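Local coordinates for BMC domain protein (Clostridiales bacterium 1_7_47FAA, PDB 4OLO), which forms hexameric shell tiles of a glycyl-radical type bacterial microcompartment and probably binds an iron-sulfur cluster, at residues I35-G40 and M71-I76; A49-K54 and D88-K93; V56-E61 and A81-A86. One frame throughout, in Å; residues are numbered along the deposited sequence.

How the interactions relate
All three contacts lie within the BMC domain. Interaction 1 pairs the two inner strands of the four-stranded antiparallel sheet. Interaction 2 packs helix 42-53 against helix 80-95. Interaction 3 sets segment 56-61 against helix 80-95, which it shares with interaction 2. The centres of interactions 2 and 3 are about 9 Å apart, and each is about 12 Å from that of interaction 1. Along the chain, interaction 3 is nested within interaction 2, and both cross interaction 1. Ile38 packs on Ile90, while Leu74 and Ile76 meet residues of both other contacts, so the three contacts share apolar packing on one face of the sheet.

Interaction 1 of 3, residues I35-G40 and M71-I76; sequences IGLIQG and MILLAI
The flat groups are the backbone peptides of two antiparallel strands and the carboxamide of Gln39. The peptides face each other N-H to C=O across the strands. On one face of the sheet lie Leu37 and Ala75, and on the other Ile38, Leu74 and Ile76. The carboxamide OE1 of Gln39 has Leu73 CD1 3.6 Å away, a methyl close to the carboxamide plane. It also accepts a hydrogen bond from Ile43 N of a second subunit. Two hydrogen-bonded pairs set the register. Gly36 N reaches Ile76 O at 2.7 Å with an N-H...O angle of 164°, and Ile76 N returns to Gly36 O at 2.8 Å. Ile38 N bonds to Leu74 O at 2.9 Å. Leu74 N lies 2.9 Å from Ile38 O, nearly along its C=O axis. In the other three bonds the donor lies in the carbonyl plane. Between the two pairs sits the non-hydrogen-bonded pair Leu37-Ala75. There Leu37 CD2 lies 3.9 Å from Ala75 CB and also touches Leu73 CD2. On the opposite face Ile38 and Leu74 run alongside each other in the same direction, with Ile38 CD1 4.0 Å from Leu74 CD2. This face receives Ala49 and Ala52 of helix 42-53. At the far end Gln39 and Leu73 slant across each other, and Leu73 CD1 comes within 3.6 Å of Gln39 CB. Leu37 and Leu73 also pack on Ile43 of the second subunit. Ile72 and Leu73 both face Ile63 of strand 58-63, a classic beta bulge. The backbone of 35-39 bonds on its other side to strand 2-7, so this pair forms the middle of the BMC sheet. Chemically, the main-chain polarity of Gly36, Ile38, Leu74 and Ile76 is matched bond for bond, while one amide oxygen ties the sheet to the next subunit.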
loop_
_atom_site.group_PDB
_atom_site.type_symbol
_atom_site.label_atom_id
_atom_site.label_comp_id
_atom_site.label_asym_id
_atom_site.label_seq_id
_atom_site.Cartn_x
_atom_site.Cartn_y
_atom_site.Cartn_z
ATOM N N ILE B 35 24.827 -12.028 7.036
ATOM C CA ILE B 35 23.676 -11.144 7.199
ATOM C C ILE B 35 22.486 -12.038 7.386
ATOM O O ILE B 35 22.186 -12.825 6.489
ATOM C CB ILE B 35 23.410 -10.142 6.014
ATOM C CG1 ILE B 35 24.622 -9.252 5.700
ATOM C CG2 ILE B 35 22.181 -9.265 6.302
ATOM C CD1 ILE B 35 24.422 -8.357 4.494
ATOM N N GLY B 36 21.827 -11.912 8.538
ATOM C CA GLY B 36 20.569 -12.592 8.843
ATOM C C GLY B 36 19.425 -11.637 8.521
ATOM O O GLY B 36 19.449 -10.466 8.925
ATOM N N LEU B 37 18.444 -12.096 7.752
ATOM C CA LEU B 37 17.307 -11.249 7.351
ATOM C C LEU B 37 15.999 -11.813 7.866
ATOM O O LEU B 37 15.788 -13.014 7.784
ATOM C CB LEU B 37 17.231 -11.092 5.811
ATOM C CG LEU B 37 18.415 -10.424 5.093
ATOM C CD1 LEU B 37 18.309 -10.621 3.610
ATOM C CD2 LEU B 37 18.550 -8.931 5.452
ATOM N N ILE B 38 15.152 -10.957 8.438
ATOM C CA ILE B 38 13.855 -11.356 8.975
ATOM C C ILE B 38 12.827 -10.349 8.500
ATOM O O ILE B 38 13.013 -9.140 8.672
ATOM C CB ILE B 38 13.778 -11.626 10.527
ATOM C CG1 ILE B 38 14.925 -12.505 11.066
ATOM C CG2 ILE B 38 12.459 -12.280 10.917
ATOM C CD1 ILE B 38 15.896 -11.727 11.842
ATOM N N GLN B 39 11.766 -10.846 7.855
ATOM C CA GLN B 39 10.676 -10.018 7.354
ATOM C C GLN B 39 9.371 -10.504 7.962
ATOM O O GLN B 39 9.099 -11.703 7.974
ATOM C CB GLN B 39 10.594 -10.058 5.824
ATOM C CG GLN B 39 9.747 -8.928 5.231
ATOM C CD GLN B 39 9.767 -8.886 3.711
ATOM O OE1 GLN B 39 10.812 -8.880 3.060
ATOM N NE2 GLN B 39 8.607 -8.823 3.106
ATOM N N GLY B 40 8.580 -9.563 8.443
ATOM C CA GLY B 40 7.280 -9.838 9.027
ATOM C C GLY B 40 6.504 -8.565 9.260
ATOM O O GLY B 40 6.857 -7.509 8.730
ATOM N N MET B 71 9.381 0.610 8.659
ATOM C CA MET B 71 10.257 -0.558 8.780
ATOM C C MET B 71 9.733 -1.717 7.938
ATOM O O MET B 71 8.619 -2.203 8.174
ATOM C CB MET B 71 10.420 -0.977 10.250
ATOM C CG MET B 71 11.394 -2.108 10.445
ATOM S SD MET B 71 11.492 -2.664 12.161
ATOM C CE MET B 71 12.677 -3.961 11.986
ATOM N N ILE B 72 10.549 -2.166 6.969
ATOM C CA ILE B 72 10.202 -3.259 6.050
ATOM C C ILE B 72 10.826 -4.610 6.474
ATOM O O ILE B 72 10.174 -5.658 6.395
ATOM C CB ILE B 72 10.596 -2.862 4.580
ATOM C CG1 ILE B 72 9.819 -1.612 4.113
ATOM C CG2 ILE B 72 10.405 -4.020 3.584
ATOM C CD1 ILE B 72 10.611 -0.697 3.298
ATOM N N LEU B 73 12.084 -4.570 6.917
ATOM C CA LEU B 73 12.907 -5.733 7.144
ATOM C C LEU B 73 13.868 -5.479 8.297
ATOM O O LEU B 73 14.222 -4.336 8.583
ATOM C CB LEU B 73 13.697 -5.862 5.814
ATOM C CG LEU B 73 14.520 -7.062 5.464
ATOM C CD1 LEU B 73 13.648 -8.280 5.255
ATOM C CD2 LEU B 73 15.246 -6.797 4.181
ATOM N N LEU B 74 14.295 -6.556 8.937
ATOM C CA LEU B 74 15.266 -6.531 10.023
ATOM C C LEU B 74 16.531 -7.277 9.530
ATOM O O LEU B 74 16.437 -8.407 9.036
ATOM C CB LEU B 74 14.683 -7.168 11.308
ATOM C CG LEU B 74 15.570 -7.133 12.545
ATOM C CD1 LEU B 74 15.589 -5.738 13.169
ATOM C CD2 LEU B 74 15.149 -8.184 13.569
ATOM N N ALA B 75 17.681 -6.590 9.574
ATOM C CA ALA B 75 18.973 -7.131 9.157
ATOM C C ALA B 75 19.886 -7.241 10.375
ATOM O O ALA B 75 19.951 -6.315 11.192
ATOM C CB ALA B 75 19.600 -6.261 8.092
ATOM N N ILE B 76 20.525 -8.409 10.528
ATOM C CA ILE B 76 21.418 -8.807 11.626
ATOM C C ILE B 76 22.789 -9.074 10.982
ATOM O O ILE B 76 22.898 -9.924 10.097
ATOM C CB ILE B 76 20.828 -10.108 12.304
ATOM C CG1 ILE B 76 19.499 -9.903 13.036
ATOM C CG2 ILE B 76 21.796 -10.866 13.149
ATOM C CD1 ILE B 76 19.292 -8.534 13.617
#

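Interaction 2 of 3, residues A49-K54 and D88-K93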
loop_
_atom_site.group_PDB
_atom_site.type_symbol
_atom_site.label_atom_id
_atom_site.label_comp_id
_atom_site.label_asym_id
_atom_site.label_seq_id
_atom_site.Cartn_x
_atom_site.Cartn_y
_atom_site.Cartn_z
ATOM N N ALA B 49 13.786 -7.667 16.899
ATOM C CA ALA B 49 14.867 -6.672 17.051
ATOM C C ALA B 49 15.385 -6.700 18.462
ATOM O O ALA B 49 16.594 -6.643 18.642
ATOM C CB ALA B 49 14.369 -5.272 16.700
ATOM N N ASP B 50 14.483 -6.847 19.467
ATOM C CA ASP B 50 14.895 -6.899 20.871
ATOM C C ASP B 50 15.742 -8.122 21.198
ATOM O O ASP B 50 16.725 -7.997 21.918
ATOM C CB ASP B 50 13.701 -6.771 21.822
ATOM C CG ASP B 50 14.137 -6.467 23.244
ATOM O OD1 ASP B 50 14.661 -5.356 23.477
ATOM O OD2 ASP B 50 13.955 -7.344 24.123
ATOM N N VAL B 51 15.376 -9.299 20.652
ATOM C CA VAL B 51 16.122 -10.549 20.840
ATOM C C VAL B 51 17.513 -10.400 20.215
ATOM O O VAL B 51 18.516 -10.680 20.875
ATOM C CB VAL B 51 15.356 -11.785 20.292
ATOM C CG1 VAL B 51 16.198 -13.065 20.475
ATOM C CG2 VAL B 51 13.989 -11.921 20.962
ATOM N N ALA B 52 17.561 -9.868 18.993
ATOM C CA ALA B 52 18.799 -9.614 18.251
ATOM C C ALA B 52 19.719 -8.601 18.979
ATOM O O ALA B 52 20.945 -8.796 19.006
ATOM C CB ALA B 52 18.472 -9.130 16.851
ATOM N N GLU B 53 19.142 -7.539 19.588
ATOM C CA GLU B 53 19.935 -6.550 20.339
ATOM C C GLU B 53 20.569 -7.163 21.599
ATOM O O GLU B 53 21.616 -6.706 22.061
ATOM C CB GLU B 53 19.096 -5.318 20.724
ATOM C CG GLU B 53 18.738 -4.416 19.554
ATOM C CD GLU B 53 19.773 -3.401 19.115
ATOM O OE1 GLU B 53 20.899 -3.409 19.665
ATOM O OE2 GLU B 53 19.447 -2.578 18.230
ATOM N N LYS B 54 19.929 -8.186 22.158
ATOM C CA LYS B 54 20.395 -8.898 23.356
ATOM C C LYS B 54 21.334 -10.058 22.977
ATOM O O LYS B 54 21.923 -10.678 23.850
ATOM C CB LYS B 54 19.194 -9.392 24.180
ATOM C CG LYS B 54 18.473 -8.260 24.892
ATOM C CD LYS B 54 17.124 -8.680 25.444
ATOM C CE LYS B 54 16.544 -7.557 26.270
ATOM N NZ LYS B 54 15.176 -7.871 26.741
ATOM N N ASP B 88 18.137 -18.326 15.414
ATOM C CA ASP B 88 17.539 -19.442 16.163
ATOM C C ASP B 88 16.766 -18.930 17.382
ATOM O O ASP B 88 15.664 -19.399 17.636
ATOM C CB ASP B 88 18.612 -20.443 16.653
ATOM C CG ASP B 88 19.317 -21.292 15.596
ATOM O OD1 ASP B 88 18.995 -21.142 14.383
ATOM O OD2 ASP B 88 20.245 -22.057 15.970
ATOM N N GLU B 89 17.345 -17.987 18.127
ATOM C CA GLU B 89 16.725 -17.388 19.307
ATOM C C GLU B 89 15.443 -16.655 18.970
ATOM O O GLU B 89 14.448 -16.812 19.684
ATOM C CB GLU B 89 17.689 -16.437 20.014
ATOM C CG GLU B 89 18.073 -16.882 21.414
ATOM C CD GLU B 89 16.944 -17.346 22.331
ATOM O OE1 GLU B 89 16.140 -16.492 22.772
ATOM O OE2 GLU B 89 16.869 -18.568 22.603
ATOM N N ILE B 90 15.464 -15.860 17.871
ATOM C CA ILE B 90 14.317 -15.092 17.376
ATOM C C ILE B 90 13.173 -16.044 17.024
ATOM O O ILE B 90 12.041 -15.820 17.456
ATOM C CB ILE B 90 14.704 -14.167 16.197
ATOM C CG1 ILE B 90 15.627 -13.021 16.666
ATOM C CG2 ILE B 90 13.455 -13.619 15.522
ATOM C CD1 ILE B 90 16.478 -12.405 15.581
ATOM N N ARG B 91 13.484 -17.110 16.267
ATOM C CA ARG B 91 12.538 -18.113 15.819
ATOM C C ARG B 91 11.929 -18.855 17.018
ATOM O O ARG B 91 10.720 -19.031 17.050
ATOM C CB ARG B 91 13.226 -19.046 14.797
ATOM C CG ARG B 91 12.476 -20.315 14.452
ATOM C CD ARG B 91 11.390 -20.145 13.403
ATOM N NE ARG B 91 10.650 -21.404 13.233
ATOM C CZ ARG B 91 10.223 -21.892 12.068
ATOM N NH1 ARG B 91 10.431 -21.218 10.937
ATOM N NH2 ARG B 91 9.585 -23.054 12.023
ATOM N N LYS B 92 12.753 -19.239 18.006
ATOM C CA LYS B 92 12.335 -19.930 19.228
ATOM C C LYS B 92 11.370 -19.055 20.041
ATOM O O LYS B 92 10.332 -19.549 20.479
ATOM C CB LYS B 92 13.561 -20.341 20.060
ATOM C CG LYS B 92 13.269 -21.126 21.334
ATOM C CD LYS B 92 14.538 -21.285 22.178
ATOM C CE LYS B 92 14.285 -21.997 23.479
ATOM N NZ LYS B 92 15.561 -22.388 24.134
ATOM N N LYS B 93 11.689 -17.761 20.208
ATOM C CA LYS B 93 10.839 -16.832 20.945
ATOM C C LYS B 93 9.540 -16.552 20.204
ATOM O O LYS B 93 8.502 -16.362 20.835
ATOM C CB LYS B 93 11.590 -15.539 21.271
ATOM C CG LYS B 93 12.758 -15.742 22.244
ATOM C CD LYS B 93 12.467 -15.235 23.630
ATOM C CE LYS B 93 13.667 -15.368 24.550
ATOM N NZ LYS B 93 13.407 -14.854 25.921
#
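Two helices of the BMC domain meet here, on the sheet face that carries Ile38, Leu74 and Ile76. Helix segments 49-53 and 88-93 run at 140° to each other, with their axes 9.1 Å apart at closest approach. The backbones come nearest at Val51 and Ile90, where the CA atoms are 6.0 Å apart. The CB of Val51 is directed toward the other helix. Its CG1 is anti to the backbone N (chi1 178°) and rests against the first carbon of Glu89, 3.7 Å from Glu89 CB. The two side chains are nearly perpendicular. Val51 CB touches Ile90 CG1 at 3.8 Å, and these two side chains slant across each other. Val51 CG2 is turned toward the aliphatic part of Lys93, 4.2 Å from Lys93 CG. Ile90 CG1 stands anti to its own carbonyl carbon (chi1 -68°). From there CD1 carries on past Val51 to Ala52, 4.0 Å from Ala52 CB. Ala52 in turn lies on Ile76 and Val60 of the sheet, and Ile90 lies on Tyr3 of strand 2-7. Glu89 bends at chi2, so that its OE1 comes back over the Val51 methyl CG1. No hydrogen bond joins the two helix segments. The polar chemistry lies on another side of segment 49-54. There Lys54 NZ forms a salt bridge with Asp50 OD2 at 2.9 Å, using the syn lone pair of that oxygen. Asp50 OD1 accepts a hydrogen bond from Thr10 N and shares one with Thr13 OG1, both of a third subunit. Lys54 NZ also bonds to Ser8 O of that subunit. Segment 49-54 therefore divides its work. Val51 and Ala52 make an apolar seam within the chain. Both members of the ion pair also bond to the third subunit, and the ammonium would be expected to favour a charged carboxylate.

Interaction 3 of 3, residues V56-E61 and A81-A86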
loop_
_atom_site.group_PDB
_atom_site.type_symbol
_atom_site.label_atom_id
_atom_site.label_comp_id
_atom_site.label_asym_id
_atom_site.label_seq_id
_atom_site.Cartn_x
_atom_site.Cartn_y
_atom_site.Cartn_z
ATOM N N VAL B 56 24.789 -11.725 21.493
ATOM C CA VAL B 56 26.230 -11.472 21.375
ATOM C C VAL B 56 26.691 -11.627 19.900
ATOM O O VAL B 56 26.184 -12.458 19.159
ATOM C CB VAL B 56 27.045 -12.379 22.360
ATOM C CG1 VAL B 56 28.559 -12.255 22.166
ATOM C CG2 VAL B 56 26.679 -12.076 23.802
ATOM N N GLY B 57 27.630 -10.791 19.508
ATOM C CA GLY B 57 28.289 -10.847 18.218
ATOM C C GLY B 57 27.568 -10.289 17.034
ATOM O O GLY B 57 28.107 -10.362 15.933
ATOM N N VAL B 58 26.366 -9.729 17.238
ATOM C CA VAL B 58 25.567 -9.166 16.159
ATOM C C VAL B 58 25.254 -7.674 16.309
ATOM O O VAL B 58 25.098 -7.158 17.426
ATOM C CB VAL B 58 24.283 -10.005 15.817
ATOM C CG1 VAL B 58 24.625 -11.458 15.502
ATOM C CG2 VAL B 58 23.213 -9.926 16.905
ATOM N N THR B 59 25.102 -7.013 15.152
ATOM C CA THR B 59 24.613 -5.658 14.971
ATOM C C THR B 59 23.255 -5.773 14.290
ATOM O O THR B 59 23.065 -6.613 13.425
ATOM C CB THR B 59 25.609 -4.692 14.329
ATOM O OG1 THR B 59 26.314 -5.222 13.221
ATOM C CG2 THR B 59 26.540 -4.105 15.344
ATOM N N VAL B 60 22.300 -4.980 14.747
ATOM C CA VAL B 60 20.920 -4.974 14.284
ATOM C C VAL B 60 20.636 -3.679 13.499
ATOM O O VAL B 60 20.971 -2.583 13.962
ATOM C CB VAL B 60 19.982 -5.095 15.525
ATOM C CG1 VAL B 60 18.522 -5.204 15.110
ATOM C CG2 VAL B 60 20.376 -6.268 16.395
ATOM N N GLU B 61 19.998 -3.811 12.338
ATOM C CA GLU B 61 19.541 -2.691 11.509
ATOM C C GLU B 61 18.098 -2.881 11.103
ATOM O O GLU B 61 17.720 -3.956 10.612
ATOM C CB GLU B 61 20.396 -2.505 10.240
ATOM C CG GLU B 61 21.858 -2.169 10.489
ATOM C CD GLU B 61 22.177 -0.863 11.191
ATOM O OE1 GLU B 61 21.324 0.055 11.181
ATOM O OE2 GLU B 61 23.300 -0.759 11.736
ATOM N N ALA B 81 28.293 -17.832 12.960
ATOM C CA ALA B 81 27.890 -18.495 14.195
ATOM C C ALA B 81 26.970 -17.635 15.050
ATOM O O ALA B 81 25.921 -18.123 15.465
ATOM C CB ALA B 81 29.112 -18.956 14.980
ATOM N N SER B 82 27.318 -16.342 15.232
ATOM C CA SER B 82 26.545 -15.357 16.014
ATOM C C SER B 82 25.238 -15.034 15.340
ATOM O O SER B 82 24.206 -14.948 16.022
ATOM C CB SER B 82 27.351 -14.084 16.227
ATOM O OG SER B 82 28.537 -14.341 16.976
ATOM N N VAL B 83 25.265 -14.857 13.998
ATOM C CA VAL B 83 24.074 -14.559 13.210
ATOM C C VAL B 83 23.079 -15.757 13.285
ATOM O O VAL B 83 21.911 -15.556 13.612
ATOM C CB VAL B 83 24.427 -14.122 11.757
ATOM C CG1 VAL B 83 23.178 -14.106 10.863
ATOM C CG2 VAL B 83 25.101 -12.758 11.761
ATOM N N GLU B 84 23.577 -16.998 13.070
ATOM C CA GLU B 84 22.755 -18.199 13.148
ATOM C C GLU B 84 22.159 -18.395 14.545
ATOM O O GLU B 84 20.970 -18.700 14.657
ATOM C CB GLU B 84 23.535 -19.430 12.712
ATOM C CG GLU B 84 23.767 -19.469 11.217
ATOM C CD GLU B 84 24.536 -20.648 10.655
ATOM O OE1 GLU B 84 24.435 -20.858 9.426
ATOM O OE2 GLU B 84 25.222 -21.363 11.423
ATOM N N ALA B 85 22.946 -18.143 15.596
ATOM C CA ALA B 85 22.489 -18.262 16.989
ATOM C C ALA B 85 21.385 -17.243 17.292
ATOM O O ALA B 85 20.409 -17.612 17.963
ATOM C CB ALA B 85 23.652 -18.085 17.950
ATOM N N ALA B 86 21.535 -15.969 16.793
ATOM C CA ALA B 86 20.554 -14.913 16.999
ATOM C C ALA B 86 19.251 -15.261 16.247
ATOM O O ALA B 86 18.173 -15.106 16.821
ATOM C CB ALA B 86 21.109 -13.563 16.563
HETATM O O HOH W 1 24.450 -14.503 18.732
#
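Val58 lies next to Gly57, on the segment leading into strand 58-63, outermost in this chain's sheet. Its CB points toward helix segment 81-86. From CB the branch CG1 runs anti to the carbonyl carbon (chi1 -55°) and lies over the first turn of that segment. It sits 3.6 Å from Ser82 O and 4.0 Å from Val83 CG2. The other branch, CG2, occupies the crowded position between backbone N and carbonyl carbon. It meets Ala86 CB at 4.2 Å, one turn further along the helix. Before Val58, Gly57 has a positive phi (79°), which favours glycine, and its CA lies 3.7 Å from Ser82 OG, which is hydrogen-bonded to Asp79. A water donates to Val56 O at 2.7 Å and to Ser82 O at 2.8 Å. Ser82 O also takes the helical bond from Ala86 N, so this carbonyl has two donors. This is strand-helix packing in the BMC domain, the segment axes 59° apart, with Val58 also on Ile76 and Val83 on Ile5. The segments thus meet through apolar branches, while a water joins the loop carbonyl of Val56 to Ser82 O of the helix.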